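Local coordinates for ATP phosphoribosyltransferase regulatory subunit (Bacillus halodurans, PDB 3OD1) that is probably required, as the regulatory partner of HisG, for the first step of histidine biosynthesis, and may pass on feedback inhibition by histidine, at the interface of chains A and B. Numbering follows the deposited sequence. Chains: chain A/B, ATP phosphoribosyltransferase regulatory subunit.

Contact 1: the interface of chains A and B. Residues chain A 42-45; chain B 21, 25, 338.
The carboxylate of A:Asp44 reaches over to B:Gln338 and B:Lys25. HisZ belongs to the class II aminoacyl-tRNA synthetase family, and helix 21-40 with the short strand 44-45 that follows corresponds to motif 1, the family's dimerisation element; here the strand of chain A meets the start of the chain B helix. The close-fitting part is at OD1. B:Gln338 gives its amide NE2 to A:Asp44 OD1 at 3.0 Å, with the acceptor nearly in the plane of the glutamine amide. The donor nevertheless comes in from above the carboxylate, 36° out of its plane, and the amide and carboxylate planes are also tilted against each other. B:Gln338 turns its amide this way through a bend at chi2 (112°), and its CG lies 4.1 Å from A:Gly42 CA, a place where chain A carries no side chain. B:Lys25, kinked only at its last torsion (83°), brings NZ to 3.4 Å from A:Asp44 OD1 as well, a salt bridge whose hydrogen bond is weak. The other flank, at B:Pro21, the first residue of helix 21-40, is looser. A:Asp44 CB and B:Pro21 CB merely touch, at 4.0 Å. Beside them the backbones are joined through water 1, which lies 2.7 Å from A:Met45 O and 2.7 Å from B:Pro21 O.

Contact 2: the interface of chains A and B. Residues chain A 91, 95; chain B 9-11.
A:Arg91 and A:Ser95, one turn apart on helix 86-96, face the N-terminal segment of chain B at the selenomethionine B:Met9 and at B:Phe10. Carbon atoms make the close direct contacts between these residues, each against an oxygen or a carbon of the other chain. The aliphatic part of A:Arg91 lies against backbone: its CG is 3.7 Å from B:Met9 O, and its CD sits 4.0 Å from B:Phe10 O. A:Ser95 OG, the hydroxyl, comes within 3.6 Å of B:Phe10 CB, so it is the root of the phenylalanine that is touched and not its ring. With chi1 at 67°, CG of B:Phe10 stands between the backbone N and the carbonyl carbon, and the ring swings toward its own chain, where B:Glu11 CG covers the rim of one face 3.9 Å above the plane. Water 2 supplies a polar link. A:Arg91 NH1 lies 2.9 Å from water 2, and A:Ser95 OG 2.6 Å from it. On the chain B side, water 2 is 2.7 Å from the carbonyl B:Phe10 O. A:Arg91 runs extended as far as CD and then turns at chi3 (47°), which brings NH1 round to the water. Thin and partly water-mediated, the patch lays the chain B N-terminal segment along the helix of its partner and is likely to keep that segment in place at the rim of the dimer.

Contact 3: the interface of chains A and B. Residues chain A 48-49, 91-92, 96; chain B 12, 18, 20.
Here A:Arg91 and B:Asp18 meet in a two-fold homodimer interface of the class II synthetase type, and their paired salt bridge locks the chain B loop ahead of helix 21-40 onto helix 86-96 of chain A. The guanidinium meets the carboxylate end-on: A:Arg91 NH1 binds B:Asp18 OD2 at 2.7 Å, and A:Arg91 NH2 binds B:Asp18 OD1 at 2.8 Å. Both oxygens use their syn lone pairs, the planes are nearly coplanar, 11° apart, and both N-H...O bonds are close to straight. B:Lys12 crosses at about a right angle and lays CG over the centre of one guanidinium face, 3.6 Å above it, which is likely to limit how far the group can turn. Bends at chi3 and chi4 curl B:Lys12 back, so that its NZ stands 4.0 Å from B:Asp18 OD2 and would probably add positive charge beside the carboxylate. Replacing A:Arg91 by a leucine would probably leave B:Asp18 without its partner across the interface and B:Lys12 with no flat surface to lie on. Water 3 also lies between A:Ser96 OG and B:Asp18 OD2, but at unusually short distances, so the bridge is best read with caution. Beyond the charges the contact becomes apolar: A:Leu92 runs alongside B:Asp18 in the opposite sense, and its CD2 methyl meets B:Leu20 CD2 at 3.7 Å.

Contact 4: the interface of chains A and B. Residues chain A 367-369, 372; chain B 103, 105, 136, 138.
A:Gln368 OE1, the side-chain carbonyl oxygen, is held by the guanidinium of B:Arg105. B:Arg105 NH1 lies 2.8 Å from A:Gln368 OE1, almost in line with the C=O bond (169°), while B:Arg105 NH2 adds a weak bond to A:Gln368 OE1 at 3.1 Å. The oxygen sits at the edge of the guanidinium, in its plane, although the amide itself is turned steeply, by 73°. At the other end of the amide, A:Gln368 NE2 gives to B:Asp136 OD2 at 2.9 Å, approaching from above the carboxylate plane, and to its own chain at A:Asp369 O. A bend at chi2 (67°) swings the amide to where both its ends find partners, and B:Pro103 CG packs 3.7 Å from A:Gln368 CD. B:Asp136 is steadied in turn: its OD1 accepts from B:Thr138 N and, at 2.7 Å, from the hydroxyl B:Thr138 OG1, both from the same face. Water 4 bridges A:Asp369 N to B:Asp136 OD2. A leucine in place of A:Gln368 would probably leave B:Arg105 and B:Asp136 without the amide that links them across the interface. The glutamine lies on strand 365-369, in the HisZ-specific C-terminal part of chain A, and docks beside the start of strand 104-113 in the synthetase-like part of chain B.

Contact 1: the interface of chains A and B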
loop_
_atom_site.group_PDB
_atom_site.type_symbol
_atom_site.label_atom_id
_atom_site.label_comp_id
_atom_site.label_asym_id
_atom_site.label_seq_id
_atom_site.Cartn_x
_atom_site.Cartn_y
_atom_site.Cartn_z
ATOM N N GLY A 42 -18.438 1.845 -9.897
ATOM C CA GLY A 42 -18.022 0.914 -10.930
ATOM C C GLY A 42 -16.551 0.950 -11.286
ATOM O O GLY A 42 -16.153 0.412 -12.321
ATOM N N TYR A 43 -15.737 1.567 -10.437
ATOM C CA TYR A 43 -14.290 1.579 -10.653
ATOM C C TYR A 43 -13.632 0.328 -10.071
ATOM O O TYR A 43 -14.040 -0.158 -9.018
ATOM C CB TYR A 43 -13.654 2.837 -10.042
ATOM C CG TYR A 43 -14.057 4.064 -10.790
ATOM C CD1 TYR A 43 -13.160 4.713 -11.634
ATOM C CD2 TYR A 43 -15.368 4.548 -10.709
ATOM C CE1 TYR A 43 -13.556 5.832 -12.379
ATOM C CE2 TYR A 43 -15.770 5.674 -11.449
ATOM C CZ TYR A 43 -14.862 6.306 -12.268
ATOM O OH TYR A 43 -15.247 7.422 -12.981
ATOM N N ASP A 44 -12.618 -0.177 -10.771
ATOM C CA ASP A 44 -11.809 -1.299 -10.296
ATOM C C ASP A 44 -10.429 -0.804 -9.864
ATOM O O ASP A 44 -9.715 -0.167 -10.641
ATOM C CB ASP A 44 -11.586 -2.301 -11.424
ATOM C CG ASP A 44 -12.840 -3.041 -11.814
ATOM O OD1 ASP A 44 -13.689 -3.305 -10.934
ATOM O OD2 ASP A 44 -12.945 -3.378 -13.009
HETATM N N MSE A 45 -10.033 -1.145 -8.647
HETATM C CA MSE A 45 -8.709 -0.807 -8.144
HETATM C C MSE A 45 -7.620 -1.587 -8.880
HETATM O O MSE A 45 -7.795 -2.772 -9.172
HETATM C CB MSE A 45 -8.657 -1.177 -6.665
HETATM C CG MSE A 45 -9.693 -0.432 -5.850
HETATM SE SE MSE A 45 -8.898 1.239 -5.234
HETATM C CE MSE A 45 -7.445 0.413 -4.255
ATOM N N PRO B 21 -6.834 -5.737 -12.402
ATOM C CA PRO B 21 -8.036 -5.625 -11.565
ATOM C C PRO B 21 -8.469 -6.924 -10.890
ATOM O O PRO B 21 -8.791 -6.892 -9.710
ATOM C CB PRO B 21 -9.103 -5.186 -12.555
ATOM C CG PRO B 21 -8.346 -4.558 -13.675
ATOM C CD PRO B 21 -7.111 -5.348 -13.796
ATOM N N LYS B 25 -8.359 -7.729 -6.777
ATOM C CA LYS B 25 -9.518 -8.026 -5.935
ATOM C C LYS B 25 -9.287 -9.288 -5.112
ATOM O O LYS B 25 -9.643 -9.338 -3.939
ATOM C CB LYS B 25 -10.790 -8.230 -6.764
ATOM C CG LYS B 25 -11.277 -7.008 -7.541
ATOM C CD LYS B 25 -12.694 -7.229 -8.095
ATOM C CE LYS B 25 -13.083 -6.177 -9.150
ATOM N NZ LYS B 25 -12.565 -6.502 -10.524
ATOM N N GLN B 338 -20.435 -5.638 -11.752
ATOM C CA GLN B 338 -21.142 -4.366 -11.811
ATOM C C GLN B 338 -22.379 -4.366 -12.717
ATOM O O GLN B 338 -22.467 -5.133 -13.682
ATOM C CB GLN B 338 -20.166 -3.263 -12.227
ATOM C CG GLN B 338 -19.061 -3.004 -11.198
ATOM C CD GLN B 338 -17.680 -3.417 -11.684
ATOM O OE1 GLN B 338 -17.542 -4.175 -12.642
ATOM N NE2 GLN B 338 -16.649 -2.913 -11.020
HETATM O O HOH W 1 -9.804 -4.534 -8.896
#

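Contact 2: the interface of chains A and B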
loop_
_atom_site.group_PDB
_atom_site.type_symbol
_atom_site.label_atom_id
_atom_site.label_comp_id
_atom_site.label_asym_id
_atom_site.label_seq_id
_atom_site.Cartn_x
_atom_site.Cartn_y
_atom_site.Cartn_z
ATOM N N ARG A 91 0.273 3.746 -18.909
ATOM C CA ARG A 91 1.186 2.699 -19.378
ATOM C C ARG A 91 0.525 1.331 -19.249
ATOM O O ARG A 91 0.547 0.520 -20.185
ATOM C CB ARG A 91 2.511 2.718 -18.607
ATOM C CG ARG A 91 3.478 1.615 -19.070
ATOM C CD ARG A 91 4.702 1.453 -18.159
ATOM N NE ARG A 91 4.361 1.405 -16.735
ATOM C CZ ARG A 91 3.595 0.469 -16.179
ATOM N NH1 ARG A 91 3.081 -0.499 -16.926
ATOM N NH2 ARG A 91 3.338 0.502 -14.873
ATOM N N SER A 95 -0.599 -1.138 -22.281
ATOM C CA SER A 95 0.148 -2.398 -22.250
ATOM C C SER A 95 -0.710 -3.657 -22.168
ATOM O O SER A 95 -0.635 -4.524 -23.033
ATOM C CB SER A 95 1.103 -2.406 -21.054
ATOM O OG SER A 95 2.351 -1.855 -21.397
HETATM N N MSE B 9 8.087 3.039 -24.477
HETATM C CA MSE B 9 7.039 3.531 -23.585
HETATM C C MSE B 9 6.423 2.440 -22.706
HETATM O O MSE B 9 6.029 2.704 -21.572
HETATM C CB MSE B 9 5.956 4.280 -24.374
HETATM C CG MSE B 9 6.455 5.579 -25.035
HETATM SE SE MSE B 9 7.203 6.847 -23.706
HETATM C CE MSE B 9 5.572 7.289 -22.699
ATOM N N PHE B 10 6.358 1.213 -23.211
ATOM C CA PHE B 10 5.745 0.124 -22.447
ATOM C C PHE B 10 6.690 -0.535 -21.435
ATOM O O PHE B 10 6.244 -1.296 -20.577
ATOM C CB PHE B 10 5.197 -0.942 -23.402
ATOM C CG PHE B 10 6.267 -1.663 -24.168
ATOM C CD1 PHE B 10 6.810 -2.846 -23.683
ATOM C CD2 PHE B 10 6.746 -1.150 -25.369
ATOM C CE1 PHE B 10 7.805 -3.514 -24.384
ATOM C CE2 PHE B 10 7.741 -1.812 -26.073
ATOM C CZ PHE B 10 8.271 -2.997 -25.577
ATOM N N GLU B 11 7.992 -0.271 -21.537
ATOM C CA GLU B 11 8.960 -0.983 -20.697
ATOM C C GLU B 11 8.871 -0.579 -19.223
ATOM O O GLU B 11 8.739 0.603 -18.909
ATOM C CB GLU B 11 10.380 -0.798 -21.238
ATOM C CG GLU B 11 10.515 -1.209 -22.704
ATOM C CD GLU B 11 11.955 -1.372 -23.164
ATOM O OE1 GLU B 11 12.466 -2.510 -23.107
ATOM O OE2 GLU B 11 12.575 -0.372 -23.602
HETATM O O HOH W 2 3.919 -1.864 -19.289
#

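Contact 3: the interface of chains A and B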
loop_
_atom_site.group_PDB
_atom_site.type_symbol
_atom_site.label_atom_id
_atom_site.label_comp_id
_atom_site.label_asym_id
_atom_site.label_seq_id
_atom_site.Cartn_x
_atom_site.Cartn_y
_atom_site.Cartn_z
ATOM N N THR A 48 0.353 -0.364 -9.587
ATOM C CA THR A 48 1.514 -0.319 -10.460
ATOM C C THR A 48 2.756 -0.344 -9.580
ATOM O O THR A 48 2.651 -0.201 -8.357
ATOM C CB THR A 48 1.504 0.967 -11.318
ATOM O OG1 THR A 48 1.505 2.106 -10.454
ATOM C CG2 THR A 48 0.265 1.011 -12.186
ATOM N N PRO A 49 3.937 -0.530 -10.196
ATOM C CA PRO A 49 5.219 -0.614 -9.490
ATOM C C PRO A 49 5.626 0.681 -8.807
ATOM O O PRO A 49 5.275 1.793 -9.242
ATOM C CB PRO A 49 6.223 -0.931 -10.613
ATOM C CG PRO A 49 5.399 -1.496 -11.724
ATOM C CD PRO A 49 4.091 -0.778 -11.641
ATOM N N ARG A 91 0.273 3.746 -18.909
ATOM C CA ARG A 91 1.186 2.699 -19.378
ATOM C C ARG A 91 0.525 1.331 -19.249
ATOM O O ARG A 91 0.547 0.520 -20.185
ATOM C CB ARG A 91 2.511 2.718 -18.607
ATOM C CG ARG A 91 3.478 1.615 -19.070
ATOM C CD ARG A 91 4.702 1.453 -18.159
ATOM N NE ARG A 91 4.361 1.405 -16.735
ATOM C CZ ARG A 91 3.595 0.469 -16.179
ATOM N NH1 ARG A 91 3.081 -0.499 -16.926
ATOM N NH2 ARG A 91 3.338 0.502 -14.873
ATOM N N LEU A 92 -0.086 1.095 -18.091
ATOM C CA LEU A 92 -0.770 -0.170 -17.817
ATOM C C LEU A 92 -1.881 -0.410 -18.848
ATOM O O LEU A 92 -1.988 -1.493 -19.423
ATOM C CB LEU A 92 -1.324 -0.157 -16.387
ATOM C CG LEU A 92 -1.888 -1.435 -15.747
ATOM C CD1 LEU A 92 -2.041 -1.262 -14.231
ATOM C CD2 LEU A 92 -3.205 -1.837 -16.359
ATOM N N SER A 96 -1.500 -3.763 -21.106
ATOM C CA SER A 96 -2.147 -5.022 -20.750
ATOM C C SER A 96 -3.663 -4.945 -20.717
ATOM O O SER A 96 -4.326 -5.886 -20.281
ATOM C CB SER A 96 -1.645 -5.495 -19.387
ATOM O OG SER A 96 -0.797 -4.524 -18.808
ATOM N N LYS B 12 8.905 -1.571 -18.328
ATOM C CA LYS B 12 8.954 -1.333 -16.882
ATOM C C LYS B 12 10.357 -1.685 -16.413
ATOM O O LYS B 12 10.977 -2.598 -16.961
ATOM C CB LYS B 12 7.962 -2.236 -16.127
ATOM C CG LYS B 12 6.479 -1.923 -16.368
ATOM C CD LYS B 12 5.558 -2.722 -15.432
ATOM C CE LYS B 12 5.469 -4.208 -15.807
ATOM N NZ LYS B 12 5.012 -4.414 -17.213
ATOM N N ASP B 18 2.910 -4.955 -12.823
ATOM C CA ASP B 18 1.616 -4.312 -12.624
ATOM C C ASP B 18 0.693 -5.285 -11.908
ATOM O O ASP B 18 0.938 -6.489 -11.928
ATOM C CB ASP B 18 1.000 -3.909 -13.958
ATOM C CG ASP B 18 1.649 -2.682 -14.558
ATOM O OD1 ASP B 18 2.040 -1.779 -13.786
ATOM O OD2 ASP B 18 1.763 -2.615 -15.803
ATOM N N LEU B 20 -3.186 -6.214 -12.189
ATOM C CA LEU B 20 -4.446 -6.046 -12.890
ATOM C C LEU B 20 -5.656 -6.205 -11.958
ATOM O O LEU B 20 -5.530 -6.773 -10.863
ATOM C CB LEU B 20 -4.507 -7.011 -14.075
ATOM C CG LEU B 20 -3.305 -6.867 -15.015
ATOM C CD1 LEU B 20 -3.372 -7.884 -16.149
ATOM C CD2 LEU B 20 -3.209 -5.448 -15.565
HETATM O O HOH W 3 1.118 -4.501 -17.348
#

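Contact 4: the interface of chains A and B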
loop_
_atom_site.group_PDB
_atom_site.type_symbol
_atom_site.label_atom_id
_atom_site.label_comp_id
_atom_site.label_asym_id
_atom_site.label_seq_id
_atom_site.Cartn_x
_atom_site.Cartn_y
_atom_site.Cartn_z
ATOM N N LEU A 367 -4.222 -11.370 24.457
ATOM C CA LEU A 367 -4.007 -12.457 25.408
ATOM C C LEU A 367 -2.580 -12.360 25.967
ATOM O O LEU A 367 -1.603 -12.606 25.253
ATOM C CB LEU A 367 -4.226 -13.795 24.696
ATOM C CG LEU A 367 -4.408 -15.080 25.502
ATOM C CD1 LEU A 367 -5.369 -14.867 26.653
ATOM C CD2 LEU A 367 -4.909 -16.182 24.587
ATOM N N GLN A 368 -2.447 -11.984 27.234
ATOM C CA GLN A 368 -1.121 -11.658 27.770
ATOM C C GLN A 368 -0.720 -12.468 29.006
ATOM O O GLN A 368 -1.356 -12.383 30.073
ATOM C CB GLN A 368 -1.018 -10.159 28.070
ATOM C CG GLN A 368 0.310 -9.755 28.666
ATOM C CD GLN A 368 1.450 -9.911 27.684
ATOM O OE1 GLN A 368 1.387 -9.406 26.563
ATOM N NE2 GLN A 368 2.505 -10.592 28.102
ATOM N N ASP A 369 0.342 -13.254 28.853
ATOM C CA ASP A 369 0.920 -14.018 29.956
ATOM C C ASP A 369 1.520 -13.050 30.966
ATOM O O ASP A 369 2.325 -12.189 30.604
ATOM C CB ASP A 369 2.007 -14.956 29.431
ATOM C CG ASP A 369 2.494 -15.950 30.486
ATOM O OD1 ASP A 369 2.580 -15.573 31.671
ATOM O OD2 ASP A 369 2.796 -17.107 30.121
ATOM N N GLY A 372 5.181 -12.259 30.932
ATOM C CA GLY A 372 5.765 -11.484 29.844
ATOM C C GLY A 372 5.632 -9.976 29.976
ATOM O O GLY A 372 6.092 -9.230 29.110
ATOM N N PRO B 103 4.760 -5.398 26.545
ATOM C CA PRO B 103 5.012 -5.831 25.166
ATOM C C PRO B 103 4.206 -5.047 24.130
ATOM O O PRO B 103 3.094 -4.585 24.404
ATOM C CB PRO B 103 4.543 -7.294 25.164
ATOM C CG PRO B 103 4.117 -7.606 26.571
ATOM C CD PRO B 103 3.818 -6.302 27.219
ATOM N N ARG B 105 2.497 -5.138 20.244
ATOM C CA ARG B 105 1.964 -6.010 19.210
ATOM C C ARG B 105 1.626 -5.147 18.004
ATOM O O ARG B 105 0.658 -4.374 18.012
ATOM C CB ARG B 105 0.726 -6.747 19.718
ATOM C CG ARG B 105 1.058 -7.883 20.690
ATOM C CD ARG B 105 -0.172 -8.455 21.334
ATOM N NE ARG B 105 0.153 -9.679 22.048
ATOM C CZ ARG B 105 0.632 -9.715 23.288
ATOM N NH1 ARG B 105 0.844 -8.586 23.957
ATOM N NH2 ARG B 105 0.916 -10.883 23.850
ATOM N N ASP B 136 8.170 -9.810 24.872
ATOM C CA ASP B 136 7.542 -10.907 25.619
ATOM C C ASP B 136 8.280 -12.193 25.285
ATOM O O ASP B 136 8.196 -12.710 24.167
ATOM C CB ASP B 136 6.046 -11.001 25.300
ATOM C CG ASP B 136 5.332 -12.112 26.071
ATOM O OD1 ASP B 136 5.993 -13.010 26.637
ATOM O OD2 ASP B 136 4.085 -12.083 26.112
ATOM N N THR B 138 7.988 -15.222 26.705
ATOM C CA THR B 138 7.360 -16.457 27.186
ATOM C C THR B 138 7.052 -17.468 26.073
ATOM O O THR B 138 6.956 -17.115 24.897
ATOM C CB THR B 138 6.043 -16.166 27.939
ATOM O OG1 THR B 138 5.117 -15.532 27.050
ATOM C CG2 THR B 138 6.291 -15.261 29.152
HETATM O O HOH W 4 1.844 -13.673 26.479
#

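Contacts 2 and 3 are neighbours, their C-alpha centres about 8 Å apart, and share A:Arg91, so helix 86-96 serves both. On the same measure contact 1 lies about 15 Å from contact 3 and about 21 Å from contact 2; together the three form one band, along which chain B runs from its N-terminal segment into helix 21-40. Contact 4 stands alone, about 40 to 49 Å from the others between C-alpha centres, where the C-terminal part of chain A reaches the body of chain B. With the two-fold twins of all four, each subunit grips its partner at both the core and the C-terminal part, which suits a stable dimer within the HisG-HisZ complex.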